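Local coordinates for molybdopterin biosynthesis protein (PDB 3TCR) that probably binds molybdopterin and takes part in building the molybdenum cofactor, at residues V176-G179 and M180-T184. Residues are numbered along the deposited sequence; the frame is centred on the assembly and turned at random. Where two conformers were deposited one is given.
Sequences VRDG and MATLT
Val176 turns CG1 anti to its own nitrogen (chi1 161°), while Met180, one helical turn on, swings CG beside its nitrogen (chi1 -70°); the two side chains therefore lie alongside each other, pointing the same way, with CG1 of Val176 3.9 Å from CG of Met180. The unbranched methionine chain, bent again at its next two torsions, lies against Leu70 and Leu71 of helix 64-73, while the compact, branched Val176 touches Val67 of that helix and Val109 of strand 105-109. Beneath them the backbone follows the i to i+4 pattern. Met180 N donates to Val176 O at 3.0 Å, coming from above the carbonyl plane, 35° out of it, and Leu183 N reaches Gly179 O at 2.8 Å. Gly179 is buried and adds no side-chain bulk there, whereas the side chain of Leu183 packs on Val107 of strand 105-109 and Ile135 of helix 133-145.

A second face is polar. A water donates to Asp178 O at 2.9 Å and, weakly, to Asp178 OD1, and lies 2.6 Å from Thr182 OG1. That carbonyl thus receives both the water and Thr182 N, at 3.2 Å. Short polar side chains suit this partly exposed side of the helix, since Asp178 OD2 is hydrogen-bonded to Ser142 OG of helix 133-145 and Thr182 OG1 makes a weak hydrogen bond to the same hydroxyl. One apolar and one polar face are characteristic of an amphipathic helix, here 173-196, packed on strand 105-109 of the mixed sheet and flanked by helices 64-73 and 133-145 in the alpha/beta fold of the MoCF_biosynth family.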
loop_
_atom_site.group_PDB
_atom_site.type_symbol
_atom_site.label_atom_id
_atom_site.label_comp_id
_atom_site.label_asym_id
_atom_site.label_seq_id
_atom_site.Cartn_x
_atom_site.Cartn_y
_atom_site.Cartn_z
ATOM N N VAL A 176 -7.276 -6.468 17.566
ATOM C CA VAL A 176 -7.034 -7.928 17.496
ATOM C C VAL A 176 -8.272 -8.658 16.955
ATOM O O VAL A 176 -8.151 -9.584 16.135
ATOM C CB VAL A 176 -6.671 -8.532 18.864
ATOM C CG1 VAL A 176 -6.898 -10.028 18.857
ATOM C CG2 VAL A 176 -5.236 -8.162 19.249
ATOM N N ARG A 177 -9.452 -8.220 17.386
ATOM C CA ARG A 177 -10.690 -8.836 16.917
ATOM C C ARG A 177 -10.852 -8.686 15.407
ATOM O O ARG A 177 -11.082 -9.661 14.699
ATOM C CB ARG A 177 -11.931 -8.255 17.638
ATOM C CG ARG A 177 -12.593 -9.276 18.523
ATOM C CD ARG A 177 -13.719 -8.680 19.382
ATOM N NE ARG A 177 -13.691 -9.228 20.747
ATOM C CZ ARG A 177 -13.913 -10.511 21.032
ATOM N NH1 ARG A 177 -14.154 -11.374 20.058
ATOM N NH2 ARG A 177 -13.890 -10.929 22.293
ATOM N N ASP A 178 -10.766 -7.448 14.945
ATOM C CA ASP A 178 -10.969 -7.164 13.537
ATOM C C ASP A 178 -9.801 -7.692 12.663
ATOM O O ASP A 178 -10.036 -8.303 11.641
ATOM C CB ASP A 178 -11.223 -5.679 13.316
ATOM C CG ASP A 178 -11.703 -5.393 11.905
ATOM O OD1 ASP A 178 -12.892 -5.643 11.661
ATOM O OD2 ASP A 178 -10.889 -4.940 11.060
ATOM N N GLY A 179 -8.568 -7.523 13.120
ATOM C CA GLY A 179 -7.370 -7.989 12.394
ATOM C C GLY A 179 -7.322 -9.485 12.210
ATOM O O GLY A 179 -7.034 -9.989 11.109
ATOM N N MET A 180 -7.628 -10.203 13.296
ATOM C CA MET A 180 -7.688 -11.656 13.246
ATOM C C MET A 180 -8.783 -12.157 12.304
ATOM O O MET A 180 -8.560 -13.124 11.565
ATOM C CB MET A 180 -7.838 -12.253 14.663
ATOM C CG MET A 180 -6.593 -12.113 15.528
ATOM S SD MET A 180 -5.159 -13.037 14.895
ATOM C CE MET A 180 -5.767 -14.716 15.126
ATOM N N ALA A 181 -9.959 -11.527 12.302
ATOM C CA ALA A 181 -11.040 -11.965 11.387
ATOM C C ALA A 181 -10.608 -11.827 9.905
ATOM O O ALA A 181 -10.926 -12.676 9.072
ATOM C CB ALA A 181 -12.362 -11.207 11.650
ATOM N N THR A 182 -9.851 -10.787 9.606
ATOM C CA THR A 182 -9.316 -10.558 8.256
ATOM C C THR A 182 -8.159 -11.522 7.951
ATOM O O THR A 182 -8.092 -12.115 6.884
ATOM C CB THR A 182 -8.830 -9.102 8.102
ATOM O OG1 THR A 182 -9.949 -8.227 8.179
ATOM C CG2 THR A 182 -8.128 -8.883 6.774
ATOM N N LEU A 183 -7.288 -11.706 8.928
ATOM C CA LEU A 183 -6.045 -12.435 8.735
ATOM C C LEU A 183 -6.196 -13.932 8.638
ATOM O O LEU A 183 -5.531 -14.567 7.817
ATOM C CB LEU A 183 -5.064 -12.151 9.873
ATOM C CG LEU A 183 -3.879 -13.127 9.944
ATOM C CD1 LEU A 183 -3.014 -12.938 8.697
ATOM C CD2 LEU A 183 -3.087 -12.876 11.208
ATOM N N THR A 184 -6.971 -14.529 9.532
ATOM C CA THR A 184 -6.918 -15.985 9.639
ATOM C C THR A 184 -7.329 -16.747 8.379
ATOM O O THR A 184 -6.704 -17.741 8.059
ATOM C CB THR A 184 -7.601 -16.538 10.897
ATOM O OG1 THR A 184 -8.985 -16.176 10.943
ATOM C CG2 THR A 184 -6.864 -16.046 12.178
HETATM O O HOH W 1 -12.125 -8.096 9.587
#